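Local coordinates for RagA protein (Porphyromonas gingivalis, PDB 6SLN) that probably takes part in TonB-dependent import of substrates across the outer membrane, as a beta-barrel receptor with a plug domain, at residues A[268-279]-A[413-422]. Numbering follows the deposited sequence.
Sequences ILAGAEDLYGNY and VYYMYGATRP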
loop_
_atom_site.group_PDB
_atom_site.type_symbol
_atom_site.label_atom_id
_atom_site.label_comp_id
_atom_site.label_asym_id
_atom_site.label_seq_id
_atom_site.Cartn_x
_atom_site.Cartn_y
_atom_site.Cartn_z
ATOM N N ILE A 268 -12.840 -42.521 18.658
ATOM C CA ILE A 268 -13.193 -41.251 18.025
ATOM C C ILE A 268 -13.998 -40.387 18.985
ATOM O O ILE A 268 -13.765 -39.177 19.078
ATOM C CB ILE A 268 -13.942 -41.470 16.694
ATOM C CG1 ILE A 268 -13.058 -42.239 15.706
ATOM C CG2 ILE A 268 -14.372 -40.137 16.088
ATOM C CD1 ILE A 268 -13.748 -42.644 14.394
ATOM N N LEU A 269 -14.946 -40.986 19.727
ATOM C CA LEU A 269 -15.716 -40.189 20.680
ATOM C C LEU A 269 -14.812 -39.608 21.758
ATOM O O LEU A 269 -14.968 -38.445 22.139
ATOM C CB LEU A 269 -16.841 -41.007 21.315
ATOM C CG LEU A 269 -18.151 -40.978 20.529
ATOM C CD1 LEU A 269 -19.060 -42.061 21.013
ATOM C CD2 LEU A 269 -18.844 -39.655 20.620
ATOM N N ALA A 270 -13.840 -40.391 22.244
ATOM C CA ALA A 270 -12.981 -39.905 23.321
ATOM C C ALA A 270 -12.085 -38.769 22.855
ATOM O O ALA A 270 -11.795 -37.841 23.621
ATOM C CB ALA A 270 -12.132 -41.039 23.876
ATOM N N GLY A 271 -11.628 -38.831 21.608
ATOM C CA GLY A 271 -10.751 -37.810 21.090
ATOM C C GLY A 271 -11.460 -36.541 20.716
ATOM O O GLY A 271 -10.815 -35.488 20.629
ATOM N N ALA A 272 -12.768 -36.624 20.485
ATOM C CA ALA A 272 -13.555 -35.425 20.236
ATOM C C ALA A 272 -13.862 -34.697 21.534
ATOM O O ALA A 272 -13.696 -33.477 21.621
ATOM C CB ALA A 272 -14.848 -35.779 19.507
ATOM N N GLU A 273 -14.326 -35.419 22.556
ATOM C CA GLU A 273 -14.632 -34.735 23.805
ATOM C C GLU A 273 -13.355 -34.227 24.466
ATOM O O GLU A 273 -13.347 -33.140 25.050
ATOM C CB GLU A 273 -15.436 -35.647 24.743
ATOM C CG GLU A 273 -14.670 -36.710 25.468
ATOM C CD GLU A 273 -14.331 -36.286 26.867
ATOM O OE1 GLU A 273 -15.236 -35.800 27.560
ATOM O OE2 GLU A 273 -13.158 -36.416 27.266
ATOM N N ASP A 274 -12.252 -34.962 24.340
ATOM C CA ASP A 274 -11.012 -34.476 24.931
ATOM C C ASP A 274 -10.544 -33.188 24.256
ATOM O O ASP A 274 -10.085 -32.258 24.927
ATOM C CB ASP A 274 -9.935 -35.552 24.864
ATOM C CG ASP A 274 -8.625 -35.092 25.464
ATOM O OD1 ASP A 274 -7.693 -34.793 24.689
ATOM O OD2 ASP A 274 -8.527 -35.007 26.707
ATOM N N LEU A 275 -10.676 -33.101 22.935
ATOM C CA LEU A 275 -10.274 -31.881 22.250
ATOM C C LEU A 275 -11.171 -30.714 22.636
ATOM O O LEU A 275 -10.675 -29.659 23.051
ATOM C CB LEU A 275 -10.287 -32.079 20.740
ATOM C CG LEU A 275 -9.776 -30.836 20.036
ATOM C CD1 LEU A 275 -8.376 -30.568 20.546
ATOM C CD2 LEU A 275 -9.799 -31.005 18.514
ATOM N N TYR A 276 -12.494 -30.877 22.498
ATOM C CA TYR A 276 -13.390 -29.784 22.854
ATOM C C TYR A 276 -13.193 -29.368 24.305
ATOM O O TYR A 276 -13.364 -28.188 24.643
ATOM C CB TYR A 276 -14.854 -30.158 22.618
ATOM C CG TYR A 276 -15.302 -29.997 21.192
ATOM C CD1 TYR A 276 -14.472 -30.371 20.149
ATOM C CD2 TYR A 276 -16.557 -29.483 20.883
ATOM C CE1 TYR A 276 -14.878 -30.265 18.819
ATOM C CE2 TYR A 276 -16.968 -29.343 19.558
ATOM C CZ TYR A 276 -16.118 -29.748 18.531
ATOM O OH TYR A 276 -16.489 -29.652 17.210
ATOM N N GLY A 277 -12.800 -30.313 25.165
ATOM C CA GLY A 277 -12.537 -30.026 26.566
ATOM C C GLY A 277 -11.405 -29.053 26.796
ATOM O O GLY A 277 -11.205 -28.608 27.931
ATOM N N ASN A 278 -10.665 -28.711 25.751
ATOM C CA ASN A 278 -9.550 -27.788 25.846
ATOM C C ASN A 278 -9.937 -26.383 25.412
ATOM O O ASN A 278 -9.056 -25.570 25.131
ATOM C CB ASN A 278 -8.375 -28.296 25.002
ATOM C CG ASN A 278 -7.706 -29.516 25.601
ATOM O OD1 ASN A 278 -7.462 -29.583 26.809
ATOM N ND2 ASN A 278 -7.416 -30.498 24.758
ATOM N N TYR A 279 -11.231 -26.086 25.314
ATOM C CA TYR A 279 -11.680 -24.762 24.910
ATOM C C TYR A 279 -12.831 -24.355 25.801
ATOM O O TYR A 279 -13.835 -25.069 25.892
ATOM C CB TYR A 279 -12.079 -24.724 23.432
ATOM C CG TYR A 279 -10.923 -25.129 22.529
ATOM C CD1 TYR A 279 -10.655 -26.475 22.291
ATOM C CD2 TYR A 279 -10.093 -24.179 21.935
ATOM C CE1 TYR A 279 -9.616 -26.865 21.507
ATOM C CE2 TYR A 279 -9.021 -24.575 21.118
ATOM C CZ TYR A 279 -8.798 -25.924 20.916
ATOM O OH TYR A 279 -7.774 -26.388 20.131
ATOM N N VAL A 413 -17.554 -24.929 14.398
ATOM C CA VAL A 413 -16.363 -25.742 14.478
ATOM C C VAL A 413 -16.814 -27.188 14.394
ATOM O O VAL A 413 -17.926 -27.531 14.802
ATOM C CB VAL A 413 -15.621 -25.426 15.802
ATOM C CG1 VAL A 413 -16.173 -26.291 16.986
ATOM C CG2 VAL A 413 -14.107 -25.427 15.652
ATOM N N TYR A 414 -15.956 -28.040 13.850
ATOM C CA TYR A 414 -16.249 -29.465 13.775
ATOM C C TYR A 414 -14.954 -30.236 13.995
ATOM O O TYR A 414 -13.870 -29.653 14.117
ATOM C CB TYR A 414 -16.934 -29.837 12.443
ATOM C CG TYR A 414 -16.037 -29.760 11.231
ATOM C CD1 TYR A 414 -15.381 -30.883 10.771
ATOM C CD2 TYR A 414 -15.833 -28.553 10.547
ATOM C CE1 TYR A 414 -14.576 -30.827 9.675
ATOM C CE2 TYR A 414 -15.013 -28.488 9.441
ATOM C CZ TYR A 414 -14.374 -29.637 9.013
ATOM O OH TYR A 414 -13.534 -29.617 7.905
ATOM N N TYR A 415 -15.081 -31.559 14.055
ATOM C CA TYR A 415 -14.015 -32.425 14.534
ATOM C C TYR A 415 -13.718 -33.563 13.561
ATOM O O TYR A 415 -14.620 -34.113 12.913
ATOM C CB TYR A 415 -14.372 -33.032 15.876
ATOM C CG TYR A 415 -13.353 -34.027 16.363
ATOM C CD1 TYR A 415 -12.108 -33.601 16.779
ATOM C CD2 TYR A 415 -13.628 -35.396 16.385
ATOM C CE1 TYR A 415 -11.172 -34.495 17.224
ATOM C CE2 TYR A 415 -12.694 -36.297 16.840
ATOM C CZ TYR A 415 -11.470 -35.834 17.259
ATOM O OH TYR A 415 -10.517 -36.692 17.710
ATOM N N MET A 416 -12.440 -33.941 13.510
ATOM C CA MET A 416 -11.981 -35.078 12.726
ATOM C C MET A 416 -10.901 -35.779 13.535
ATOM O O MET A 416 -9.996 -35.105 14.043
ATOM C CB MET A 416 -11.441 -34.617 11.380
ATOM C CG MET A 416 -12.397 -34.827 10.254
ATOM S SD MET A 416 -11.726 -34.233 8.703
ATOM C CE MET A 416 -12.104 -32.512 8.756
ATOM N N TYR A 417 -11.007 -37.115 13.669
ATOM C CA TYR A 417 -10.134 -37.851 14.584
ATOM C C TYR A 417 -8.664 -37.536 14.302
ATOM O O TYR A 417 -8.246 -37.409 13.146
ATOM C CB TYR A 417 -10.374 -39.363 14.497
ATOM C CG TYR A 417 -9.422 -40.128 15.402
ATOM C CD1 TYR A 417 -9.608 -40.144 16.781
ATOM C CD2 TYR A 417 -8.316 -40.797 14.892
ATOM C CE1 TYR A 417 -8.729 -40.816 17.628
ATOM C CE2 TYR A 417 -7.427 -41.480 15.739
ATOM C CZ TYR A 417 -7.642 -41.472 17.109
ATOM O OH TYR A 417 -6.784 -42.132 17.958
ATOM N N GLY A 418 -7.882 -37.376 15.374
ATOM C CA GLY A 418 -6.484 -37.018 15.267
ATOM C C GLY A 418 -6.185 -35.525 15.258
ATOM O O GLY A 418 -5.049 -35.140 15.570
ATOM N N ALA A 419 -7.164 -34.677 14.914
ATOM C CA ALA A 419 -6.963 -33.225 14.914
ATOM C C ALA A 419 -6.456 -32.740 16.262
ATOM O O ALA A 419 -6.822 -33.263 17.324
ATOM C CB ALA A 419 -8.256 -32.475 14.577
ATOM N N THR A 420 -5.607 -31.719 16.214
ATOM C CA THR A 420 -5.100 -31.101 17.428
ATOM C C THR A 420 -5.796 -29.789 17.756
ATOM O O THR A 420 -5.702 -29.323 18.900
ATOM C CB THR A 420 -3.591 -30.871 17.318
ATOM O OG1 THR A 420 -3.287 -29.972 16.226
ATOM C CG2 THR A 420 -2.908 -32.203 17.122
ATOM N N ARG A 421 -6.482 -29.195 16.783
ATOM C CA ARG A 421 -7.370 -28.060 16.954
ATOM C C ARG A 421 -8.670 -28.369 16.230
ATOM O O ARG A 421 -8.665 -29.077 15.226
ATOM C CB ARG A 421 -6.754 -26.765 16.396
ATOM C CG ARG A 421 -5.206 -26.718 16.440
ATOM C CD ARG A 421 -4.674 -25.346 16.007
ATOM N NE ARG A 421 -5.414 -24.843 14.850
ATOM C CZ ARG A 421 -4.924 -24.778 13.617
ATOM N NH1 ARG A 421 -3.678 -25.163 13.365
ATOM N NH2 ARG A 421 -5.684 -24.318 12.634
ATOM N N PRO A 422 -9.796 -27.882 16.723
ATOM C CA PRO A 422 -11.042 -28.094 15.993
ATOM C C PRO A 422 -11.011 -27.311 14.703
ATOM O O PRO A 422 -10.296 -26.325 14.571
ATOM C CB PRO A 422 -12.123 -27.563 16.950
ATOM C CG PRO A 422 -11.433 -27.457 18.304
ATOM C CD PRO A 422 -10.007 -27.136 17.977
#
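Val-413 turns CG1 to the ring of Tyr-276, 3.8 Å from its CZ. CE1 of Tyr-276 reaches CB of Tyr-415, the two side chains crossing at a slant. CG of Tyr-415, anti to its backbone N (chi1 175°), carries the ring flat over Ala-272. CA of Ala-272 stands 3.6 Å from the ring centroid and 13° off its normal, a CH-pi contact. CB of Ala-272 covers the same face, and CD2 of Leu-275 meets the ring edge at CD1. The phenol oxygen of Tyr-415 ends beside the backbone of Gly-271. Tyr-417, in the type II turn Met-416 to Ala-419, crosses Ile-268. CB of Tyr-417 is 4.1 Å from CG1 of Ile-268. Beyond the turn, CD1 of Leu-275 faces the carbonyl O of Thr-420, while CD2 of Leu-275 is 3.9 Å from CG of Pro-422. The Tyr-279 and Pro-422 side chains approach from opposite directions, CZ of Tyr-279 lying 3.4 Å from CD of Pro-422. Mainly apolar, the contact joins helix 261-276 and the type I turn Tyr-276 to Tyr-279 to strand 413-414 and the loop toward its antiparallel partner 423-424. Helix 280-283 adds Leu-282 against Tyr-276, Val-413 and Pro-422, and another protein's chain packs on Tyr-417, Thr-420 and Arg-421.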